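Local atomic coordinates of 4-hydroxythreonine-4-phosphate dehydrogenase (Legionella pneumophila subsp. pneumophila, PDB entry 6XMY), a protein that probably catalyses the NAD(P)-dependent oxidation of 4-(phosphooxy)-L-threonine, a step in pyridoxine 5'-phosphate biosynthesis, as a metal-dependent homodimer. Residues Gly41-Leu46 and Phe59-Pro64; Trp78-Ala83 and Val99-Thr104; Lys185-Leu190 and Pro230-Leu235; His192-Asp197 and Pro203-Ala208; Thr33-Val38 and Met322-Ala327. All blocks are in the same frame, centred on the assembly; numbering follows the deposited sequence.

How the contacts relate
Contacts 1 and 2 lie on the opposite side of the chain's centre from contacts 3 and 4; the centres of contacts 1 and 3 are about 43 Å apart. Contacts 1 and 2 touch: Gly41 pairs with Val80, Asp42 bonds to Cys82, and Tyr62 packs on Trp78. Contacts 3 and 4 share helix 180-197, and Val207 packs against Ile187 and Leu232. Contact 5 touches contacts 1 and 2 through Val38. Contacts 2, 3 and 4 are mostly buried and apolar across their segments, although a sulfate sits at the outer face of contact 4. Contacts 1 and 5 are partly buried. Contact 5 adds a water bridge and spans most of the chain.

Contact 1. Residues Gly41-Leu46 and Phe59-Pro64; sequences GDLSLL and FLEYSP
Leu43 and Leu46 pack on Phe59, and Leu43 also meets Glu61, where helix 43-52 lies against strand 58-61, a helix-on-strand layer of the PdxA fold. Asp42 is the N-cap of the helix. Its OD1 accepts from Leu45 N at 2.8 Å, and the N-H comes from above the carboxylate plane. The other carboxylate oxygen, OD2, accepts from Cys82 N. Leu43 follows in the first turn. Its CG stands anti to the backbone N (chi1 178°), and the two methyls divide the work. Leu43 CD1 lies 4.0 Å from Phe59 CB and also meets Phe59 CD1, coming obliquely to the ring, with the two side chains running past each other in opposite directions. Leu43 CD2 lies 3.7 Å from Glu61 OE2, and the two side chains cross at about a right angle. Nearly one turn on, Leu46 CB lies 4.0 Å from Phe59 CE1. Leu28 of helix 23-29 also touches Phe59 and Leu46. At the ring tip, Phe59 CZ approaches the backbone oxygen Leu46 O at 3.8 Å.

Contact 2. Residues Trp78-Ala83 and Val99-Thr104; sequences WPVPCA and VMELLT
Val80 and Leu102 form the centre of the contact between the end of strand 74-79 and helix 96-111, a strand-and-helix packing in the PdxA fold. One methyl does most of the touching from the helix side. Leu102 CD2 lies 3.8 Å from Val80 CB and also meets both valine methyls. Val80 CG2 is 3.9 Å from Leu102 CD2. The leucine CG is anti to the carbonyl carbon (chi1 -54°) and CD1 extends the chain (chi2 -177°), leaving CD2 to face Val80. Glu101 borders the pair on its exposed side. Its aliphatic CG lies 4.1 Å from Val80 CG1, and the two side chains cross at about a right angle.

In the next shell, Val80 is tied through its backbone to Gly41 and also touches Leu105. Leu102 rests on Ser15 of strand 12-15. Its side chain is about 7 Å from that of Val123, an NAD-binding residue, and about 11 Å from the bound NAD, so the packing is near the cofactor but does not touch it. Within the helix, Met100 O accepts two bonds from Thr104. The backbone N and the hydroxyl reach it from opposite faces of the carbonyl plane, with Thr104 OG1 at 2.8 Å from Met100 O.

Contact 3. Residues Lys185-Leu190 and Pro230-Leu235; sequences KVIQQL and PALNTL
Ile187 carries this helix-helix packing, in which the 185-190 and 230-235 segments of helices 180-197 and 223-237 run in roughly the same direction. The local axes come within 10.7 Å of each other at an angle of 38°. The isoleucine meets Leu235 from its root outward. Ile187 CB lies 3.7 Å from Leu235 CD1. The branch methyl Ile187 CG2 is anti to the backbone N and lies 3.9 Å from Leu235 CD1. The longer branch continues through CG1, which is anti to the carbonyl carbon (chi1 -62°), and is extended to CD1. At this tip there are two neighbours: Leu235 CD1 at 3.8 Å and Leu232 CD2 at 4.1 Å from Ile187 CD1. The tip therefore bridges two leucines spaced by nearly one turn of the opposite helix.

Leu235 approaches Ile187 at about a right angle. Its CD1 meets Ile187, while CD2 touches both Ile187 and Gln188. On the strand side, Ile205 and Val207 of strand 204-208 and Val264 of strand 262-265 meet Ile187. Gln188 marks the outer border. Its amide NE2 is hydrogen-bonded to Gln238 OE1, while its aliphatic CG lies 4.1 Å from Leu235 CD2.

Contact 4. Residues His192-Asp197 and Pro203-Ala208; sequences HSLKHD and PKINVA. With SO4 (sulfate ion), chain J; EDO (1,2-ethanediol), chain G.
The imidazole rings of His192 and His196 lie one turn apart on helix 180-197 and overlap at their rims. His196 CG sits over one face of the His192 ring, and His192 CE1 sits over one face of His196. Each ring uses an edge for a sulfate, probably from the crystallisation liquor. His192 ND1 donates to sulfate O1 at 2.7 Å, and His196 NE2 donates to sulfate O3 at 2.8 Å. Both bonds are nearly straight, at 171° and 175°. Lys195 CG is anti to the backbone N (chi1 -180°) and the chain beyond is extended, which leads it alongside the sulfate, its CD 3.4 Å from sulfate O2.

Another side of the helix meets the Pro203-Ala208 segment. Leu194 and Pro203 slide past each other in opposite directions, with Leu194 CB 3.8 Å from Pro203 CG. Leu194 CD1 approaches Ile205 CG1 at 4.3 Å. Between the two segments the packing is apolar, with no hydrogen bond, and joins helix 180-197 to strand 204-208. The sulfate bonds require a hydrogen on His192 ND1 and on His196 NE2; the anion would probably also stabilise protonated rings, though neutral tautomers could make the same bonds.

Contact 5. Residues Thr33-Val38 and Met322-Ala327; sequences TDLPVV and MAKDMA
Lys324 stretches out from helix 314-328 to Leu35 and Pro36, with CG anti to the backbone N (chi1 177°) and each later torsion close to extended. Leu35 answers with CG anti to its carbonyl carbon (chi1 -67°), and its methyl CD2 is the one that meets the lysine. Lys324 CD is 4.4 Å from both Leu35 CD2 and Pro36 CD. These are loose apolar contacts made by the aliphatic part of a charged side chain.

The amino group reaches past them to a water. Lys324 NZ donates to this water at 2.9 Å, and the water donates in turn to Asp34 O at 3.2 Å. The lysine thus reaches the loop through a water bridge, with Asp34 OD2 and Lys324 NZ 6.1 Å apart. Thr33 OG1 accepts from Leu35 N at 3.1 Å in an ST turn, and the same hydroxyl is hydrogen-bonded to Leu30 O. Leu35 also packs on Leu317 and Val320 of helix 314-328. Pro36 is the centre of an inverse gamma turn, closed by a weak bond from Val37 N to Leu35 O. The contact thus joins the lead-in of strand 37-41 to the C-terminal helix of the PdxA fold.

Contact 1. Residues Gly41-Leu46 and Phe59-Pro64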
# COMPACT_ATOMS: atom_id res chain seq x y z
N GLY A 41 1.32 0.20 18.05
CA GLY A 41 0.99 1.58 18.35
C GLY A 41 1.05 1.83 19.84
O GLY A 41 1.24 0.91 20.65
N ASP A 42 0.88 3.09 20.19
CA ASP A 42 0.91 3.51 21.59
C ASP A 42 -0.40 3.09 22.25
O ASP A 42 -1.49 3.45 21.79
CB ASP A 42 1.14 5.02 21.63
CG ASP A 42 1.16 5.58 23.03
OD1 ASP A 42 0.19 5.38 23.76
OD2 ASP A 42 2.15 6.26 23.38
N LEU A 43 -0.30 2.31 23.33
CA LEU A 43 -1.51 1.77 23.95
C LEU A 43 -2.36 2.88 24.57
O LEU A 43 -3.59 2.86 24.46
CB LEU A 43 -1.15 0.70 24.98
CG LEU A 43 -2.31 0.07 25.74
CD1 LEU A 43 -3.29 -0.61 24.78
CD2 LEU A 43 -1.78 -0.93 26.75
N SER A 44 -1.73 3.84 25.25
CA SER A 44 -2.48 4.96 25.82
C SER A 44 -3.21 5.74 24.74
O SER A 44 -4.34 6.20 24.94
CB SER A 44 -1.53 5.89 26.56
OG SER A 44 -0.94 5.24 27.66
N LEU A 45 -2.56 5.91 23.58
CA LEU A 45 -3.19 6.58 22.45
C LEU A 45 -4.42 5.82 21.98
O LEU A 45 -5.48 6.40 21.76
CB LEU A 45 -2.19 6.71 21.31
CG LEU A 45 -2.80 6.92 19.92
CD1 LEU A 45 -3.41 8.33 19.81
CD2 LEU A 45 -1.74 6.72 18.87
N LEU A 46 -4.28 4.50 21.81
CA LEU A 46 -5.42 3.71 21.35
C LEU A 46 -6.56 3.75 22.35
O LEU A 46 -7.73 3.89 21.97
CB LEU A 46 -4.96 2.27 21.06
CG LEU A 46 -4.05 2.17 19.84
CD1 LEU A 46 -3.32 0.83 19.80
CD2 LEU A 46 -4.88 2.34 18.57
N PHE A 59 -8.59 -4.08 25.73
CA PHE A 59 -7.26 -4.15 25.14
C PHE A 59 -6.43 -5.22 25.83
O PHE A 59 -6.41 -5.31 27.06
CB PHE A 59 -6.55 -2.80 25.27
CG PHE A 59 -7.21 -1.70 24.49
CD1 PHE A 59 -6.87 -1.48 23.16
CD2 PHE A 59 -8.19 -0.90 25.07
CE1 PHE A 59 -7.49 -0.47 22.43
CE2 PHE A 59 -8.79 0.11 24.35
CZ PHE A 59 -8.44 0.32 23.03
N LEU A 60 -5.73 -6.01 25.02
CA LEU A 60 -4.79 -6.99 25.52
C LEU A 60 -3.40 -6.64 25.00
O LEU A 60 -3.25 -6.24 23.85
CB LEU A 60 -5.15 -8.40 25.02
CG LEU A 60 -6.50 -8.96 25.47
CD1 LEU A 60 -6.85 -10.20 24.66
CD2 LEU A 60 -6.47 -9.28 26.95
N GLU A 61 -2.39 -6.79 25.84
CA GLU A 61 -1.03 -6.66 25.35
C GLU A 61 -0.58 -7.96 24.70
O GLU A 61 -0.81 -9.05 25.22
CB GLU A 61 -0.08 -6.26 26.49
CG GLU A 61 -0.39 -4.86 27.01
CD GLU A 61 0.66 -4.34 27.96
OE1 GLU A 61 1.74 -4.97 28.07
OE2 GLU A 61 0.41 -3.31 28.61
N TYR A 62 0.06 -7.82 23.54
CA TYR A 62 0.48 -8.98 22.77
C TYR A 62 1.41 -9.88 23.57
O TYR A 62 2.32 -9.41 24.26
CB TYR A 62 1.21 -8.54 21.50
CG TYR A 62 1.78 -9.72 20.75
CD1 TYR A 62 0.95 -10.55 20.01
CD2 TYR A 62 3.13 -10.03 20.83
CE1 TYR A 62 1.46 -11.66 19.35
CE2 TYR A 62 3.64 -11.14 20.17
CZ TYR A 62 2.80 -11.94 19.43
OH TYR A 62 3.31 -13.05 18.79
N SER A 63 1.19 -11.19 23.43
CA SER A 63 2.11 -12.21 23.90
C SER A 63 2.14 -13.33 22.88
O SER A 63 1.08 -13.77 22.40
CB SER A 63 1.68 -12.80 25.25
OG SER A 63 2.38 -14.01 25.45
N PRO A 64 3.32 -13.83 22.53
CA PRO A 64 3.39 -14.99 21.63
C PRO A 64 2.88 -16.28 22.25
O PRO A 64 2.75 -17.28 21.53
CB PRO A 64 4.88 -15.08 21.28
CG PRO A 64 5.56 -14.49 22.47
CD PRO A 64 4.66 -13.38 22.94

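Contact 2. Residues Trp78-Ala83 and Val99-Thr104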
# COMPACT_ATOMS: atom_id res chain seq x y z
N TRP A 78 0.75 -4.44 20.37
CA TRP A 78 2.18 -4.44 20.65
C TRP A 78 2.55 -3.00 20.97
O TRP A 78 2.69 -2.18 20.06
CB TRP A 78 2.97 -4.94 19.43
CG TRP A 78 4.47 -5.02 19.66
CD1 TRP A 78 5.30 -3.99 20.02
CD2 TRP A 78 5.31 -6.18 19.55
NE1 TRP A 78 6.59 -4.44 20.14
CE2 TRP A 78 6.62 -5.78 19.87
CE3 TRP A 78 5.07 -7.52 19.22
CZ2 TRP A 78 7.70 -6.67 19.86
CZ3 TRP A 78 6.15 -8.42 19.22
CH2 TRP A 78 7.45 -7.98 19.53
N PRO A 79 2.68 -2.63 22.24
CA PRO A 79 2.83 -1.22 22.58
C PRO A 79 4.16 -0.63 22.11
O PRO A 79 5.22 -1.24 22.25
CB PRO A 79 2.74 -1.21 24.11
CG PRO A 79 1.96 -2.47 24.43
CD PRO A 79 2.50 -3.46 23.44
N VAL A 80 4.07 0.57 21.55
CA VAL A 80 5.23 1.37 21.16
C VAL A 80 4.91 2.79 21.62
O VAL A 80 3.87 3.32 21.22
CB VAL A 80 5.45 1.36 19.64
CG1 VAL A 80 6.69 2.16 19.28
CG2 VAL A 80 5.54 -0.08 19.11
N PRO A 81 5.75 3.44 22.42
CA PRO A 81 5.34 4.71 23.04
C PRO A 81 5.58 5.92 22.15
O PRO A 81 6.68 6.10 21.61
CB PRO A 81 6.22 4.77 24.30
CG PRO A 81 7.47 3.99 23.91
CD PRO A 81 7.00 2.90 22.98
N CYS A 82 4.56 6.77 22.02
CA CYS A 82 4.77 8.08 21.42
C CYS A 82 5.73 8.90 22.28
O CYS A 82 5.78 8.74 23.50
CB CYS A 82 3.45 8.85 21.29
SG CYS A 82 2.29 8.15 20.13
N ALA A 83 6.50 9.77 21.63
CA ALA A 83 7.37 10.67 22.38
C ALA A 83 6.57 11.71 23.16
O ALA A 83 6.99 12.14 24.24
CB ALA A 83 8.36 11.37 21.46
N VAL A 99 6.47 7.05 14.50
CA VAL A 99 5.91 6.47 13.28
C VAL A 99 6.95 5.60 12.59
O VAL A 99 6.66 4.48 12.16
CB VAL A 99 5.36 7.57 12.35
CG1 VAL A 99 4.96 6.96 11.02
CG2 VAL A 99 4.16 8.28 13.01
N MET A 100 8.18 6.12 12.46
CA MET A 100 9.23 5.34 11.82
C MET A 100 9.54 4.09 12.61
O MET A 100 9.92 3.07 12.02
CB MET A 100 10.48 6.18 11.59
CG MET A 100 10.27 7.36 10.63
SD MET A 100 9.51 6.93 9.05
CE MET A 100 10.70 5.78 8.42
N GLU A 101 9.38 4.13 13.94
CA GLU A 101 9.59 2.93 14.74
C GLU A 101 8.54 1.87 14.43
O GLU A 101 8.86 0.68 14.35
CB GLU A 101 9.59 3.25 16.24
CG GLU A 101 10.12 2.10 17.10
CD GLU A 101 11.60 1.85 16.90
OE1 GLU A 101 12.33 2.82 16.61
OE2 GLU A 101 12.03 0.68 17.03
N LEU A 102 7.29 2.29 14.22
CA LEU A 102 6.26 1.34 13.81
C LEU A 102 6.64 0.66 12.50
O LEU A 102 6.49 -0.56 12.36
CB LEU A 102 4.92 2.06 13.64
CG LEU A 102 4.35 2.88 14.80
CD1 LEU A 102 2.98 3.43 14.43
CD2 LEU A 102 4.28 2.07 16.09
N LEU A 103 7.13 1.44 11.53
CA LEU A 103 7.52 0.86 10.24
C LEU A 103 8.71 -0.08 10.38
O LEU A 103 8.73 -1.16 9.78
CB LEU A 103 7.86 1.98 9.25
CG LEU A 103 6.72 2.55 8.39
CD1 LEU A 103 5.49 2.84 9.20
CD2 LEU A 103 7.19 3.79 7.64
N THR A 104 9.71 0.33 11.16
CA THR A 104 10.93 -0.46 11.30
C THR A 104 10.64 -1.73 12.08
O THR A 104 11.03 -2.84 11.67
CB THR A 104 12.00 0.37 12.01
OG1 THR A 104 12.22 1.59 11.28
CG2 THR A 104 13.32 -0.40 12.12

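Contact 3. Residues Lys185-Leu190 and Pro230-Leu235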
# COMPACT_ATOMS: atom_id res chain seq x y z
N LYS A 185 11.86 -4.04 -15.30
CA LYS A 185 11.95 -4.61 -13.96
C LYS A 185 10.62 -4.50 -13.23
O LYS A 185 10.21 -5.43 -12.53
CB LYS A 185 13.06 -3.91 -13.19
CG LYS A 185 14.44 -4.32 -13.68
CD LYS A 185 15.53 -3.48 -13.05
CE LYS A 185 16.90 -3.92 -13.52
NZ LYS A 185 17.98 -3.08 -12.94
N VAL A 186 9.94 -3.36 -13.39
CA VAL A 186 8.62 -3.19 -12.78
C VAL A 186 7.64 -4.22 -13.32
O VAL A 186 6.91 -4.87 -12.56
CB VAL A 186 8.12 -1.75 -13.01
CG1 VAL A 186 6.62 -1.67 -12.77
CG2 VAL A 186 8.87 -0.79 -12.11
N ILE A 187 7.59 -4.35 -14.65
CA ILE A 187 6.61 -5.26 -15.24
C ILE A 187 6.98 -6.73 -15.00
O ILE A 187 6.09 -7.57 -14.82
CB ILE A 187 6.31 -4.89 -16.71
CG1 ILE A 187 5.70 -3.49 -16.75
CG2 ILE A 187 5.35 -5.91 -17.33
CD1 ILE A 187 5.35 -2.99 -18.15
N GLN A 188 8.28 -7.06 -14.94
CA GLN A 188 8.67 -8.41 -14.54
C GLN A 188 8.14 -8.73 -13.15
O GLN A 188 7.57 -9.81 -12.92
CB GLN A 188 10.19 -8.56 -14.56
CG GLN A 188 10.81 -8.76 -15.94
CD GLN A 188 12.33 -8.68 -15.91
OE1 GLN A 188 12.93 -8.22 -14.93
NE2 GLN A 188 12.97 -9.13 -16.98
N GLN A 189 8.28 -7.80 -12.21
CA GLN A 189 7.78 -8.03 -10.86
C GLN A 189 6.26 -8.14 -10.86
O GLN A 189 5.70 -9.03 -10.20
CB GLN A 189 8.25 -6.93 -9.92
CG GLN A 189 7.75 -7.12 -8.50
CD GLN A 189 8.26 -8.40 -7.88
OE1 GLN A 189 9.46 -8.60 -7.74
NE2 GLN A 189 7.34 -9.29 -7.51
N LEU A 190 5.58 -7.24 -11.57
CA LEU A 190 4.13 -7.29 -11.65
C LEU A 190 3.67 -8.64 -12.21
O LEU A 190 2.77 -9.28 -11.66
CB LEU A 190 3.62 -6.15 -12.54
CG LEU A 190 2.12 -6.17 -12.82
CD1 LEU A 190 1.31 -6.08 -11.54
CD2 LEU A 190 1.74 -5.05 -13.79
N PRO A 230 10.47 0.09 -26.84
CA PRO A 230 11.58 -0.87 -26.70
C PRO A 230 11.45 -1.76 -25.47
O PRO A 230 11.68 -2.97 -25.56
CB PRO A 230 12.82 0.02 -26.67
CG PRO A 230 12.42 1.22 -27.48
CD PRO A 230 10.98 1.46 -27.11
N ALA A 231 11.08 -1.18 -24.32
CA ALA A 231 10.89 -1.99 -23.12
C ALA A 231 9.78 -3.02 -23.31
O ALA A 231 9.92 -4.17 -22.90
CB ALA A 231 10.57 -1.08 -21.93
N LEU A 232 8.66 -2.62 -23.92
CA LEU A 232 7.56 -3.55 -24.11
C LEU A 232 7.93 -4.65 -25.10
O LEU A 232 7.50 -5.80 -24.95
CB LEU A 232 6.30 -2.81 -24.55
CG LEU A 232 5.78 -1.75 -23.57
CD1 LEU A 232 4.50 -1.10 -24.06
CD2 LEU A 232 5.59 -2.36 -22.17
N ASN A 233 8.71 -4.31 -26.14
CA ASN A 233 9.20 -5.34 -27.05
C ASN A 233 10.07 -6.36 -26.32
O ASN A 233 9.96 -7.57 -26.55
CB ASN A 233 10.00 -4.70 -28.19
CG ASN A 233 9.12 -3.97 -29.17
OD1 ASN A 233 7.91 -4.19 -29.22
ND2 ASN A 233 9.72 -3.11 -29.98
N THR A 234 10.95 -5.88 -25.43
CA THR A 234 11.78 -6.78 -24.64
C THR A 234 10.92 -7.69 -23.78
O THR A 234 11.13 -8.91 -23.73
CB THR A 234 12.74 -5.97 -23.78
OG1 THR A 234 13.65 -5.25 -24.62
CG2 THR A 234 13.54 -6.88 -22.84
N LEU A 235 9.91 -7.12 -23.12
CA LEU A 235 9.02 -7.91 -22.28
C LEU A 235 8.25 -8.95 -23.09
O LEU A 235 8.12 -10.10 -22.66
CB LEU A 235 8.06 -6.99 -21.53
CG LEU A 235 8.75 -6.20 -20.42
CD1 LEU A 235 7.93 -4.97 -20.08
CD2 LEU A 235 8.92 -7.06 -19.18

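Contact 4. Residues His192-Asp197 and Pro203-Ala208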
# COMPACT_ATOMS: atom_id res chain seq x y z
N HIS A 192 5.25 -11.51 -12.28
CA HIS A 192 5.55 -12.59 -11.33
C HIS A 192 4.53 -12.63 -10.21
O HIS A 192 4.05 -13.71 -9.83
CB HIS A 192 6.95 -12.40 -10.76
CG HIS A 192 7.32 -13.44 -9.75
ND1 HIS A 192 7.78 -14.69 -10.11
CD2 HIS A 192 7.29 -13.43 -8.40
CE1 HIS A 192 8.02 -15.40 -9.02
NE2 HIS A 192 7.73 -14.65 -7.97
N SER A 193 4.18 -11.47 -9.66
CA SER A 193 3.24 -11.43 -8.55
C SER A 193 1.84 -11.84 -8.99
O SER A 193 1.15 -12.57 -8.26
CB SER A 193 3.22 -10.04 -7.92
OG SER A 193 4.46 -9.76 -7.29
N LEU A 194 1.38 -11.37 -10.15
CA LEU A 194 0.06 -11.76 -10.62
C LEU A 194 -0.02 -13.27 -10.80
O LEU A 194 -1.03 -13.89 -10.45
CB LEU A 194 -0.27 -11.05 -11.93
CG LEU A 194 -0.47 -9.53 -11.85
CD1 LEU A 194 -0.63 -8.93 -13.25
CD2 LEU A 194 -1.68 -9.20 -10.97
N LYS A 195 1.04 -13.88 -11.33
CA LYS A 195 1.02 -15.31 -11.61
C LYS A 195 1.15 -16.12 -10.32
O LYS A 195 0.39 -17.07 -10.10
CB LYS A 195 2.16 -15.65 -12.57
CG LYS A 195 2.28 -17.11 -12.96
CD LYS A 195 3.32 -17.26 -14.05
CE LYS A 195 3.42 -18.68 -14.56
NZ LYS A 195 4.42 -18.75 -15.66
N HIS A 196 2.10 -15.75 -9.47
CA HIS A 196 2.45 -16.59 -8.33
C HIS A 196 1.64 -16.28 -7.09
O HIS A 196 1.42 -17.17 -6.26
CB HIS A 196 3.95 -16.46 -8.05
CG HIS A 196 4.81 -17.15 -9.06
ND1 HIS A 196 5.23 -18.45 -8.91
CD2 HIS A 196 5.30 -16.73 -10.25
CE1 HIS A 196 5.95 -18.80 -9.96
NE2 HIS A 196 6.01 -17.78 -10.79
N ASP A 197 1.17 -15.04 -6.94
CA ASP A 197 0.45 -14.64 -5.74
C ASP A 197 -1.02 -14.32 -5.97
O ASP A 197 -1.79 -14.33 -5.01
CB ASP A 197 1.14 -13.46 -5.05
CG ASP A 197 2.54 -13.81 -4.58
OD1 ASP A 197 2.74 -14.96 -4.12
OD2 ASP A 197 3.44 -12.95 -4.68
N PRO A 203 -0.84 -13.63 -17.26
CA PRO A 203 -1.35 -12.26 -17.10
C PRO A 203 -1.28 -11.44 -18.38
O PRO A 203 -0.29 -11.49 -19.12
CB PRO A 203 -0.45 -11.67 -16.02
CG PRO A 203 0.09 -12.85 -15.28
CD PRO A 203 0.25 -13.92 -16.30
N LYS A 204 -2.34 -10.69 -18.64
CA LYS A 204 -2.36 -9.68 -19.69
C LYS A 204 -2.24 -8.32 -19.03
O LYS A 204 -3.00 -7.99 -18.11
CB LYS A 204 -3.65 -9.76 -20.51
CG LYS A 204 -3.81 -11.07 -21.24
CD LYS A 204 -5.02 -11.08 -22.16
CE LYS A 204 -5.13 -12.43 -22.87
NZ LYS A 204 -5.13 -13.56 -21.90
N ILE A 205 -1.27 -7.53 -19.49
CA ILE A 205 -0.93 -6.26 -18.84
C ILE A 205 -1.01 -5.14 -19.87
O ILE A 205 -0.32 -5.17 -20.89
CB ILE A 205 0.47 -6.34 -18.20
CG1 ILE A 205 0.49 -7.43 -17.10
CG2 ILE A 205 0.89 -4.99 -17.66
CD1 ILE A 205 1.89 -7.76 -16.62
N ASN A 206 -1.84 -4.13 -19.60
CA ASN A 206 -2.01 -2.99 -20.50
C ASN A 206 -1.23 -1.80 -19.94
O ASN A 206 -1.35 -1.48 -18.76
CB ASN A 206 -3.49 -2.63 -20.63
CG ASN A 206 -4.25 -3.61 -21.50
OD1 ASN A 206 -3.71 -4.64 -21.89
ND2 ASN A 206 -5.50 -3.30 -21.79
N VAL A 207 -0.41 -1.18 -20.79
CA VAL A 207 0.60 -0.21 -20.35
C VAL A 207 0.33 1.15 -20.97
O VAL A 207 0.24 1.28 -22.20
CB VAL A 207 2.02 -0.69 -20.71
CG1 VAL A 207 3.05 0.28 -20.16
CG2 VAL A 207 2.26 -2.10 -20.19
N ALA A 208 0.24 2.18 -20.12
CA ALA A 208 0.04 3.54 -20.60
C ALA A 208 1.33 4.10 -21.21
O ALA A 208 2.44 3.74 -20.81
CB ALA A 208 -0.36 4.46 -19.44
S SO4 J . 7.42 -16.15 -13.52
O1 SO4 J . 8.37 -15.54 -12.59
O2 SO4 J . 6.11 -15.53 -13.36
O3 SO4 J . 7.32 -17.58 -13.25
O4 SO4 J . 7.89 -15.95 -14.89
C1 EDO G . 1.97 -10.13 -3.54
O1 EDO G . 2.98 -10.55 -4.46
C2 EDO G . 2.18 -10.74 -2.16
O2 EDO G . 3.37 -10.23 -1.53

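Contact 5. Residues Thr33-Val38 and Met322-Ala327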
# COMPACT_ATOMS: atom_id res chain seq x y z
N THR A 33 -14.14 -7.14 14.73
CA THR A 33 -14.01 -8.25 13.81
C THR A 33 -13.35 -9.44 14.50
O THR A 33 -12.90 -9.36 15.64
CB THR A 33 -13.15 -7.84 12.61
OG1 THR A 33 -11.77 -7.79 13.01
CG2 THR A 33 -13.57 -6.47 12.08
N ASP A 34 -13.30 -10.55 13.78
CA ASP A 34 -12.49 -11.70 14.16
C ASP A 34 -11.26 -11.84 13.27
O ASP A 34 -10.71 -12.94 13.13
CB ASP A 34 -13.32 -12.99 14.19
CG ASP A 34 -13.81 -13.39 12.82
OD1 ASP A 34 -14.25 -14.55 12.66
OD2 ASP A 34 -13.74 -12.56 11.90
N LEU A 35 -10.82 -10.75 12.66
CA LEU A 35 -9.62 -10.78 11.84
C LEU A 35 -8.41 -10.89 12.75
O LEU A 35 -8.33 -10.19 13.77
CB LEU A 35 -9.55 -9.53 10.97
CG LEU A 35 -10.63 -9.42 9.88
CD1 LEU A 35 -10.72 -8.00 9.35
CD2 LEU A 35 -10.36 -10.39 8.75
N PRO A 36 -7.46 -11.75 12.44
CA PRO A 36 -6.39 -12.05 13.41
C PRO A 36 -5.28 -11.00 13.34
O PRO A 36 -4.25 -11.16 12.67
CB PRO A 36 -5.90 -13.42 12.95
CG PRO A 36 -6.13 -13.40 11.47
CD PRO A 36 -7.40 -12.63 11.26
N VAL A 37 -5.49 -9.90 14.06
CA VAL A 37 -4.63 -8.74 13.94
C VAL A 37 -4.00 -8.40 15.29
O VAL A 37 -4.57 -8.65 16.36
CB VAL A 37 -5.39 -7.51 13.38
CG1 VAL A 37 -5.94 -7.83 12.00
CG2 VAL A 37 -6.50 -7.08 14.34
N VAL A 38 -2.80 -7.83 15.22
CA VAL A 38 -2.11 -7.25 16.36
C VAL A 38 -1.69 -5.85 15.94
O VAL A 38 -1.11 -5.67 14.87
CB VAL A 38 -0.87 -8.09 16.74
CG1 VAL A 38 -0.02 -7.36 17.78
CG2 VAL A 38 -1.31 -9.48 17.25
N MET A 322 -6.97 -8.78 2.36
CA MET A 322 -6.05 -9.17 1.31
C MET A 322 -4.76 -9.74 1.89
O MET A 322 -4.24 -10.75 1.40
CB MET A 322 -5.75 -7.99 0.38
CG MET A 322 -4.81 -8.36 -0.74
SD MET A 322 -4.55 -7.04 -1.93
CE MET A 322 -6.21 -6.86 -2.58
N ALA A 323 -4.23 -9.11 2.94
CA ALA A 323 -3.03 -9.63 3.59
C ALA A 323 -3.28 -11.02 4.15
O ALA A 323 -2.44 -11.92 4.00
CB ALA A 323 -2.55 -8.66 4.67
N LYS A 324 -4.44 -11.22 4.79
CA LYS A 324 -4.80 -12.54 5.29
C LYS A 324 -4.86 -13.56 4.17
O LYS A 324 -4.32 -14.67 4.29
CB LYS A 324 -6.15 -12.47 6.01
CG LYS A 324 -6.66 -13.82 6.51
CD LYS A 324 -8.07 -13.69 7.06
CE LYS A 324 -8.84 -15.00 7.01
NZ LYS A 324 -10.27 -14.78 7.38
N ASP A 325 -5.50 -13.20 3.05
CA ASP A 325 -5.64 -14.14 1.95
C ASP A 325 -4.29 -14.52 1.37
O ASP A 325 -4.04 -15.68 1.03
CB ASP A 325 -6.54 -13.55 0.87
CG ASP A 325 -8.01 -13.52 1.27
OD1 ASP A 325 -8.37 -14.17 2.27
OD2 ASP A 325 -8.80 -12.83 0.59
N MET A 326 -3.37 -13.55 1.29
CA MET A 326 -2.03 -13.81 0.78
C MET A 326 -1.23 -14.68 1.75
O MET A 326 -0.47 -15.57 1.34
CB MET A 326 -1.30 -12.49 0.56
CG MET A 326 -1.81 -11.69 -0.62
SD MET A 326 -1.51 -12.56 -2.18
CE MET A 326 -2.41 -11.49 -3.29
N ALA A 327 -1.37 -14.41 3.05
CA ALA A 327 -0.63 -15.21 4.03
C ALA A 327 -1.12 -16.65 4.03
O ALA A 327 -0.32 -17.58 4.15
CB ALA A 327 -0.75 -14.58 5.41
O HOH W 1 -10.63 -13.92 10.13